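Local coordinates for neuraminidase (Influenza A virus, PDB 4GDI), which forms a homotetrameric, neuraminidase-like beta-propeller with a diverged putative active site and may, though this is uncertain, cleave terminal sialic acid from glycoconjugates, at residues A[220-225]-A[243-248]; A[95-100]-A[124-129]. All coordinates share one frame; numbering follows the deposited sequence.

In the fold
Both contacts belong to one beta-propeller subunit, on opposite sides of its centre; their own centres are 29 Å apart and their nearest atoms about 15 Å apart, so they do not touch. They follow one another along the chain, contact 2 being complete before contact 1 begins. In contact 2, strand 94-98, outermost in its antiparallel sheet within the chain, packs its side chains on strand 124-129 of the next, close to a second subunit of the tetramer. In contact 1, the turn leading into strand 224-228 meets the long loop after strand 233-236 at a bound calcium ion. Contact 2 thus joins neighbouring sheets; contact 1 ties a loop to a strand's approach by metal and hydrogen bonds.

Contact 1: residues A[220-225]-A[243-248]; sequences AKRPLL and PTDFPR. With CA (calcium ion), chain R.
Arg222 and Asp245 cross at about a right angle beside a calcium site of the beta-propeller, where the turn before strand 224-228 meets the loop after strand 233-236. The guanidinium and carboxylate planes stand 51° apart, and Asp245 OD1 lies over a face of the guanidinium, 3.7 Å from Arg222 NH2. With OD1 so far out of the plane, this is a long salt bridge of charges alone; both groups find directed partners in Ile267, whose N binds Asp245 OD1 and whose O accepts from Arg222 NH2. A long, extended arginine suits this place, since its methylenes also run across Thr244, CD coming 3.3 Å from OG1. Two waters tie Arg222 to Thr244: one links Arg222 N to Thr244 OG1, the other Arg222 NH2 to Thr244 O.

Asp245 N donates to Ala220 O at 3.0 Å, and small Ala220 lets the loop come close, its CB lying 3.8 Å from Arg248 CB and 4.0 Å from Pro243 CB. Arg248 turns back within its own loop, giving NH1 to Asp245 O in the guanidinium plane, while its NH2 reaches Thr282 O. Lys221 points away, its NZ held by the carbonyls of Pro238, Asn240 and Lys257. Asp245 has CG anti to the backbone N (chi1 -155°), and its short carboxylate serves both sides: OD1 faces the arginine, whereas OD2 binds calcium alongside the carbonyls of Asn215, Asp219, Gly263 and Gly265. A water 2.4 Å from the calcium ion fills another ligand position and donates to Pro247 O at 2.6 Å.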
ATOM      1  N   ALA A 220     -24.567 -33.798 -18.509  1.00 25.60           N
ATOM      2  CA  ALA A 220     -24.932 -32.968 -17.380  1.00 23.95           C
ATOM      3  C   ALA A 220     -24.303 -33.518 -16.097  1.00 23.23           C
ATOM      4  O   ALA A 220     -24.396 -32.902 -15.042  1.00 24.33           O
ATOM      5  CB  ALA A 220     -26.468 -32.892 -17.254  1.00 36.14           C
ATOM      6  N   LYS A 221     -23.674 -34.685 -16.187  1.00 23.96           N
ATOM      7  CA  LYS A 221     -22.767 -35.099 -15.126  1.00 22.65           C
ATOM      8  C   LYS A 221     -21.454 -34.402 -15.437  1.00 26.36           C
ATOM      9  O   LYS A 221     -21.239 -33.956 -16.569  1.00 26.86           O
ATOM     10  CB  LYS A 221     -22.575 -36.619 -15.102  1.00 25.28           C
ATOM     11  CG  LYS A 221     -23.614 -37.366 -14.268  1.00 27.22           C
ATOM     12  CD  LYS A 221     -23.501 -38.872 -14.479  1.00 26.33           C
ATOM     13  CE  LYS A 221     -24.531 -39.626 -13.637  1.00 32.76           C
ATOM     14  NZ  LYS A 221     -24.339 -41.097 -13.724  1.00 26.31           N
ATOM     15  N   ARG A 222     -20.584 -34.290 -14.443  1.00 22.76           N
ATOM     16  CA  ARG A 222     -19.254 -33.720 -14.682  1.00 18.97           C
ATOM     17  C   ARG A 222     -18.265 -34.856 -14.778  1.00 24.36           C
ATOM     18  O   ARG A 222     -18.176 -35.666 -13.866  1.00 22.97           O
ATOM     19  CB  ARG A 222     -18.861 -32.782 -13.548  1.00 26.38           C
ATOM     20  CG  ARG A 222     -19.813 -31.624 -13.371  1.00 26.69           C
ATOM     21  CD  ARG A 222     -19.341 -30.709 -12.264  1.00 26.47           C
ATOM     22  NE  ARG A 222     -20.184 -29.533 -12.101  1.00 27.06           N
ATOM     23  CZ  ARG A 222     -20.140 -28.467 -12.898  1.00 25.36           C
ATOM     24  NH1 ARG A 222     -19.314 -28.448 -13.931  1.00 22.74           N
ATOM     25  NH2 ARG A 222     -20.933 -27.423 -12.666  1.00 24.24           N
ATOM     26  N   PRO A 223     -17.544 -34.942 -15.902  1.00 23.95           N
ATOM     27  CA  PRO A 223     -16.473 -35.935 -16.012  1.00 23.93           C
ATOM     28  C   PRO A 223     -15.325 -35.611 -15.052  1.00 23.51           C
ATOM     29  O   PRO A 223     -15.079 -34.442 -14.716  1.00 25.27           O
ATOM     30  CB  PRO A 223     -16.008 -35.796 -17.462  1.00 26.27           C
ATOM     31  CG  PRO A 223     -16.326 -34.380 -17.821  1.00 28.10           C
ATOM     32  CD  PRO A 223     -17.577 -34.019 -17.053  1.00 21.30           C
ATOM     33  N   LEU A 224     -14.623 -36.645 -14.622  1.00 25.67           N
ATOM     34  CA  LEU A 224     -13.537 -36.492 -13.662  1.00 22.20           C
ATOM     35  C   LEU A 224     -12.238 -37.027 -14.198  1.00 23.32           C
ATOM     36  O   LEU A 224     -12.199 -38.040 -14.898  1.00 23.75           O
ATOM     37  CB  LEU A 224     -13.870 -37.236 -12.374  1.00 25.40           C
ATOM     38  CG  LEU A 224     -15.163 -36.761 -11.729  1.00 29.53           C
ATOM     39  CD1 LEU A 224     -15.538 -37.663 -10.579  1.00 32.69           C
ATOM     40  CD2 LEU A 224     -15.009 -35.313 -11.254  1.00 25.96           C
ATOM     41  N   LEU A 225     -11.154 -36.352 -13.844  1.00 22.63           N
ATOM     42  CA  LEU A 225      -9.844 -36.778 -14.292  1.00 21.46           C
ATOM     43  C   LEU A 225      -8.969 -37.032 -13.068  1.00 23.44           C
ATOM     44  O   LEU A 225      -8.971 -36.246 -12.127  1.00 19.62           O
ATOM     45  CB  LEU A 225      -9.231 -35.708 -15.192  1.00 23.62           C
ATOM     46  CG  LEU A 225      -7.760 -35.853 -15.574  1.00 21.99           C
ATOM     47  CD1 LEU A 225      -7.514 -37.013 -16.526  1.00 21.73           C
ATOM     48  CD2 LEU A 225      -7.267 -34.528 -16.171  1.00 27.79           C
ATOM     49  N   PRO A 243     -27.036 -35.481 -11.476  1.00 33.24           N
ATOM     50  CA  PRO A 243     -26.124 -34.657 -12.285  1.00 35.61           C
ATOM     51  C   PRO A 243     -25.821 -33.334 -11.582  1.00 29.65           C
ATOM     52  O   PRO A 243     -26.680 -32.882 -10.840  1.00 24.85           O
ATOM     53  CB  PRO A 243     -26.919 -34.423 -13.576  1.00 31.46           C
ATOM     54  CG  PRO A 243     -27.915 -35.529 -13.616  1.00 34.87           C
ATOM     55  CD  PRO A 243     -28.280 -35.783 -12.197  1.00 37.65           C
ATOM     56  N   THR A 244     -24.642 -32.730 -11.782  1.00 24.58           N
ATOM     57  CA  THR A 244     -24.319 -31.502 -11.059  1.00 19.35           C
ATOM     58  C   THR A 244     -23.951 -30.312 -11.942  1.00 19.32           C
ATOM     59  O   THR A 244     -23.704 -29.218 -11.435  1.00 23.72           O
ATOM     60  CB  THR A 244     -23.181 -31.703 -10.015  1.00 29.88           C
ATOM     61  OG1 THR A 244     -21.955 -32.058 -10.673  1.00 25.24           O
ATOM     62  CG2 THR A 244     -23.556 -32.766  -9.011  1.00 27.78           C
ATOM     63  N   ASP A 245     -23.923 -30.511 -13.252  1.00 25.49           N
ATOM     64  CA  ASP A 245     -23.724 -29.402 -14.169  1.00 20.65           C
ATOM     65  C   ASP A 245     -24.974 -28.504 -14.121  1.00 26.42           C
ATOM     66  O   ASP A 245     -26.011 -28.876 -13.570  1.00 30.82           O
ATOM     67  CB  ASP A 245     -23.515 -29.940 -15.581  1.00 26.40           C
ATOM     68  CG  ASP A 245     -22.736 -28.994 -16.475  1.00 24.69           C
ATOM     69  OD1 ASP A 245     -22.375 -27.874 -16.035  1.00 24.21           O
ATOM     70  OD2 ASP A 245     -22.484 -29.387 -17.632  1.00 23.34           O
ATOM     71  N   PHE A 246     -24.851 -27.300 -14.657  1.00 24.95           N
ATOM     72  CA  PHE A 246     -26.011 -26.489 -14.974  1.00 25.04           C
ATOM     73  C   PHE A 246     -25.844 -25.954 -16.385  1.00 26.80           C
ATOM     74  O   PHE A 246     -24.839 -25.312 -16.683  1.00 27.99           O
ATOM     75  CB  PHE A 246     -26.213 -25.339 -14.001  1.00 26.79           C
ATOM     76  CG  PHE A 246     -27.546 -24.663 -14.175  1.00 29.70           C
ATOM     77  CD1 PHE A 246     -27.736 -23.727 -15.186  1.00 32.07           C
ATOM     78  CD2 PHE A 246     -28.622 -25.009 -13.374  1.00 31.55           C
ATOM     79  CE1 PHE A 246     -28.971 -23.133 -15.385  1.00 32.74           C
ATOM     80  CE2 PHE A 246     -29.867 -24.415 -13.564  1.00 31.83           C
ATOM     81  CZ  PHE A 246     -30.034 -23.473 -14.570  1.00 33.74           C
ATOM     82  N   PRO A 247     -26.841 -26.201 -17.258  1.00 31.73           N
ATOM     83  CA  PRO A 247     -28.136 -26.820 -16.931  1.00 34.91           C
ATOM     84  C   PRO A 247     -28.049 -28.321 -16.735  1.00 31.25           C
ATOM     85  O   PRO A 247     -26.990 -28.924 -16.953  1.00 29.22           O
ATOM     86  CB  PRO A 247     -28.989 -26.514 -18.169  1.00 34.93           C
ATOM     87  CG  PRO A 247     -28.018 -26.459 -19.283  1.00 34.75           C
ATOM     88  CD  PRO A 247     -26.725 -25.911 -18.698  1.00 29.32           C
ATOM     89  N   ARG A 248     -29.164 -28.921 -16.324  1.00 30.61           N
ATOM     90  CA  ARG A 248     -29.239 -30.370 -16.162  1.00 35.74           C
ATOM     91  C   ARG A 248     -30.691 -30.806 -16.134  1.00 42.22           C
ATOM     92  O   ARG A 248     -31.577 -29.981 -15.965  1.00 27.79           O
ATOM     93  CB  ARG A 248     -28.564 -30.813 -14.859  1.00 26.46           C
ATOM     94  CG  ARG A 248     -29.132 -30.182 -13.599  1.00 24.60           C
ATOM     95  CD  ARG A 248     -28.580 -30.889 -12.362  1.00 25.74           C
ATOM     96  NE  ARG A 248     -29.088 -30.348 -11.101  1.00 27.92           N
ATOM     97  CZ  ARG A 248     -28.709 -29.198 -10.546  1.00 31.08           C
ATOM     98  NH1 ARG A 248     -27.803 -28.409 -11.131  1.00 27.48           N
ATOM     99  NH2 ARG A 248     -29.252 -28.835  -9.390  1.00 31.02           N
TER
HETATM  100 CA    CA R 509     -23.147 -30.006 -19.712  1.00 25.49          CA
HETATM  101  O   HOH W   1     -20.525 -31.486 -17.215  1.00 22.33           O
HETATM  102  O   HOH W   2     -21.702 -27.534 -10.013  1.00 23.97           O
HETATM  103  O   HOH W   3     -22.082 -34.554 -12.020  1.00 24.75           O
HETATM  104  O   HOH W   4     -25.418 -29.674 -18.941  1.00 26.33           O

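Contact 2: residues A[95-100]-A[124-129]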
ATOM      1  N   MET A  95      -2.048  -5.577 -12.662  1.00 25.45           N
ATOM      2  CA  MET A  95      -2.176  -6.174 -13.988  1.00 23.00           C
ATOM      3  C   MET A  95      -0.964  -7.078 -14.225  1.00 26.87           C
ATOM      4  O   MET A  95       0.165  -6.649 -14.042  1.00 32.76           O
ATOM      5  CB  MET A  95      -2.263  -5.098 -15.067  1.00 25.56           C
ATOM      6  CG  MET A  95      -2.410  -5.672 -16.473  1.00 29.79           C
ATOM      7  SD  MET A  95      -2.012  -4.465 -17.762  1.00 36.69           S
ATOM      8  CE  MET A  95      -3.523  -3.528 -17.886  1.00 34.18           C
ATOM      9  N   ILE A  96      -1.204  -8.329 -14.611  1.00 21.65           N
ATOM     10  CA  ILE A  96      -0.130  -9.318 -14.749  1.00 25.13           C
ATOM     11  C   ILE A  96       0.315  -9.548 -16.195  1.00 28.47           C
ATOM     12  O   ILE A  96       1.502  -9.453 -16.499  1.00 26.20           O
ATOM     13  CB  ILE A  96      -0.538 -10.676 -14.146  1.00 26.02           C
ATOM     14  CG1 ILE A  96      -0.801 -10.531 -12.638  1.00 28.52           C
ATOM     15  CG2 ILE A  96       0.565 -11.712 -14.378  1.00 20.40           C
ATOM     16  CD1 ILE A  96      -1.382 -11.758 -12.005  1.00 35.61           C
ATOM     17  N   LEU A  97      -0.636  -9.886 -17.064  1.00 23.35           N
ATOM     18  CA  LEU A  97      -0.380 -10.169 -18.480  1.00 26.39           C
ATOM     19  C   LEU A  97      -1.670  -9.945 -19.262  1.00 25.08           C
ATOM     20  O   LEU A  97      -2.753  -9.988 -18.683  1.00 28.22           O
ATOM     21  CB  LEU A  97       0.057 -11.631 -18.680  1.00 19.82           C
ATOM     22  CG  LEU A  97       1.500 -12.060 -18.381  1.00 24.35           C
ATOM     23  CD1 LEU A  97       1.579 -13.552 -18.432  1.00 32.89           C
ATOM     24  CD2 LEU A  97       2.508 -11.460 -19.366  1.00 27.81           C
ATOM     25  N   PRO A  98      -1.566  -9.721 -20.580  1.00 26.72           N
ATOM     26  CA  PRO A  98      -2.767  -9.785 -21.419  1.00 22.08           C
ATOM     27  C   PRO A  98      -3.237 -11.232 -21.522  1.00 23.33           C
ATOM     28  O   PRO A  98      -2.397 -12.135 -21.563  1.00 23.98           O
ATOM     29  CB  PRO A  98      -2.280  -9.293 -22.788  1.00 24.25           C
ATOM     30  CG  PRO A  98      -0.816  -9.504 -22.774  1.00 29.12           C
ATOM     31  CD  PRO A  98      -0.360  -9.374 -21.357  1.00 28.66           C
ATOM     32  N   GLY A  99      -4.544 -11.452 -21.547  1.00 24.49           N
ATOM     33  CA  GLY A  99      -5.079 -12.802 -21.650  1.00 28.56           C
ATOM     34  C   GLY A  99      -6.594 -12.866 -21.638  1.00 29.52           C
ATOM     35  O   GLY A  99      -7.244 -12.035 -20.995  1.00 22.79           O
ATOM     36  N   ARG A 100      -7.139 -13.854 -22.356  1.00 26.74           N
ATOM     37  CA  ARG A 100      -8.584 -14.096 -22.420  1.00 30.29           C
ATOM     38  C   ARG A 100      -8.983 -15.238 -21.480  1.00 29.91           C
ATOM     39  O   ARG A 100     -10.113 -15.294 -20.986  1.00 24.30           O
ATOM     40  CB  ARG A 100      -9.004 -14.471 -23.844  1.00 27.20           C
ATOM     41  CG  ARG A 100      -8.501 -13.517 -24.920  1.00 42.50           C
ATOM     42  CD  ARG A 100      -8.885 -14.016 -26.312  1.00 47.91           C
ATOM     43  NE  ARG A 100     -10.279 -13.736 -26.627  1.00 69.99           N
ATOM     44  CZ  ARG A 100     -10.702 -12.649 -27.266  1.00 89.74           C
ATOM     45  NH1 ARG A 100      -9.841 -11.723 -27.676  1.00 86.33           N
ATOM     46  NH2 ARG A 100     -11.998 -12.489 -27.503  1.00 98.80           N
ATOM     47  N   PHE A 124      -2.471 -18.389 -29.043  1.00 28.06           N
ATOM     48  CA  PHE A 124      -1.248 -18.939 -28.489  1.00 24.26           C
ATOM     49  C   PHE A 124      -1.243 -18.778 -26.972  1.00 24.10           C
ATOM     50  O   PHE A 124      -1.928 -17.924 -26.417  1.00 29.34           O
ATOM     51  CB  PHE A 124      -0.014 -18.255 -29.102  1.00 27.88           C
ATOM     52  CG  PHE A 124       0.140 -16.821 -28.692  1.00 29.23           C
ATOM     53  CD1 PHE A 124      -0.630 -15.836 -29.274  1.00 34.87           C
ATOM     54  CD2 PHE A 124       1.059 -16.459 -27.716  1.00 26.81           C
ATOM     55  CE1 PHE A 124      -0.499 -14.518 -28.885  1.00 31.20           C
ATOM     56  CE2 PHE A 124       1.187 -15.149 -27.323  1.00 35.23           C
ATOM     57  CZ  PHE A 124       0.411 -14.175 -27.911  1.00 34.13           C
ATOM     58  N   ILE A 125      -0.464 -19.616 -26.305  1.00 27.78           N
ATOM     59  CA  ILE A 125      -0.299 -19.514 -24.874  1.00 30.36           C
ATOM     60  C   ILE A 125       1.119 -19.053 -24.570  1.00 32.87           C
ATOM     61  O   ILE A 125       2.071 -19.454 -25.260  1.00 26.19           O
ATOM     62  CB  ILE A 125      -0.639 -20.868 -24.185  1.00 30.92           C
ATOM     63  CG1 ILE A 125      -2.160 -21.008 -24.085  1.00 28.15           C
ATOM     64  CG2 ILE A 125       0.006 -20.960 -22.796  1.00 33.77           C
ATOM     65  CD1 ILE A 125      -2.651 -22.407 -23.679  1.00 33.15           C
ATOM     66  N   MET A 126       1.258 -18.170 -23.581  1.00 25.23           N
ATOM     67  CA  MET A 126       2.575 -17.870 -23.039  1.00 30.68           C
ATOM     68  C   MET A 126       2.598 -18.119 -21.537  1.00 25.17           C
ATOM     69  O   MET A 126       1.575 -18.017 -20.840  1.00 22.19           O
ATOM     70  CB  MET A 126       3.049 -16.449 -23.386  1.00 39.49           C
ATOM     71  CG  MET A 126       2.148 -15.329 -22.971  1.00 43.48           C
ATOM     72  SD  MET A 126       2.762 -13.684 -23.483  1.00 42.35           S
ATOM     73  CE  MET A 126       1.208 -12.809 -23.371  1.00 41.41           C
ATOM     74  N   ILE A 127       3.782 -18.480 -21.060  1.00 25.01           N
ATOM     75  CA  ILE A 127       3.988 -18.863 -19.680  1.00 27.80           C
ATOM     76  C   ILE A 127       5.031 -17.939 -19.102  1.00 29.82           C
ATOM     77  O   ILE A 127       6.063 -17.668 -19.730  1.00 26.16           O
ATOM     78  CB  ILE A 127       4.480 -20.318 -19.583  1.00 30.69           C
ATOM     79  CG1 ILE A 127       3.551 -21.220 -20.399  1.00 24.78           C
ATOM     80  CG2 ILE A 127       4.570 -20.758 -18.125  1.00 28.69           C
ATOM     81  CD1 ILE A 127       3.954 -22.674 -20.410  1.00 27.28           C
ATOM     82  N   LYS A 128       4.744 -17.442 -17.908  1.00 26.35           N
ATOM     83  CA  LYS A 128       5.672 -16.601 -17.164  1.00 28.78           C
ATOM     84  C   LYS A 128       6.036 -17.302 -15.860  1.00 35.90           C
ATOM     85  O   LYS A 128       5.160 -17.837 -15.164  1.00 30.48           O
ATOM     86  CB  LYS A 128       4.998 -15.256 -16.888  1.00 34.17           C
ATOM     87  CG  LYS A 128       5.920 -14.115 -16.524  1.00 38.08           C
ATOM     88  CD  LYS A 128       5.121 -12.817 -16.506  1.00 38.26           C
ATOM     89  CE  LYS A 128       5.858 -11.681 -15.803  1.00 53.19           C
ATOM     90  NZ  LYS A 128       4.944 -10.551 -15.453  1.00 66.76           N
ATOM     91  N   TYR A 129       7.325 -17.333 -15.539  1.00 22.00           N
ATOM     92  CA  TYR A 129       7.770 -17.848 -14.250  1.00 19.34           C
ATOM     93  C   TYR A 129       8.488 -16.690 -13.564  1.00 34.56           C
ATOM     94  O   TYR A 129       9.472 -16.178 -14.078  1.00 30.12           O
ATOM     95  CB  TYR A 129       8.699 -19.050 -14.436  1.00 21.51           C
ATOM     96  CG  TYR A 129       9.044 -19.746 -13.152  1.00 28.26           C
ATOM     97  CD1 TYR A 129       8.096 -20.492 -12.475  1.00 23.55           C
ATOM     98  CD2 TYR A 129      10.321 -19.661 -12.610  1.00 34.00           C
ATOM     99  CE1 TYR A 129       8.402 -21.134 -11.301  1.00 28.64           C
ATOM    100  CE2 TYR A 129      10.637 -20.303 -11.434  1.00 29.86           C
ATOM    101  CZ  TYR A 129       9.678 -21.033 -10.783  1.00 31.29           C
ATOM    102  OH  TYR A 129       9.979 -21.666  -9.604  1.00 25.62           O
TER
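Leu97 lies against the aliphatic chain of Lys128, and next to it the tip of Met126 meets the ring of Pro98. Leu97 CD1 is 4.1 Å from both CB and CD of Lys128, so the branched leucine end rests alongside the lysine methylenes, the two side chains running at a slant to each other. Lysine can serve here because it is apolar for most of its length: CG is anti to the backbone N (chi1 -161°) and the chain continues extended, carrying the ammonium past the leucine to within 3.8 Å of Ile96 O, measured from NZ. Met126 approaches Pro98 at about a right angle, its CE 3.9 Å from Pro98 CG. The unbranched methionine, extended beyond CG, suits the span between the two strands, and the same methyl lies 4.4 Å from Leu97 CD2.

The backbones themselves stay well apart, with the strand axes 9.6 Å from each other at closest and their directions 150° apart, roughly antiparallel. This is side-chain packing between two sheets of the propeller, not pairing within one. Ile96 and Leu97 both face Leu79 of strand 78-83, a classic beta bulge, and from it Leu97 points toward strand 124-129. Pro98 O accepts a hydrogen bond from Asn117 ND2 of strand 111-117.

Val115 and Asn117 of that strand flank Met126 on its own sheet, as does Thr136 of strand 132-138. Met95 makes backbone hydrogen bonds to a second subunit, whose Thr24 packs on Pro98 and Pro23 on Met126, so strands 94-98 and 124-129 meet beside the tetramer interface.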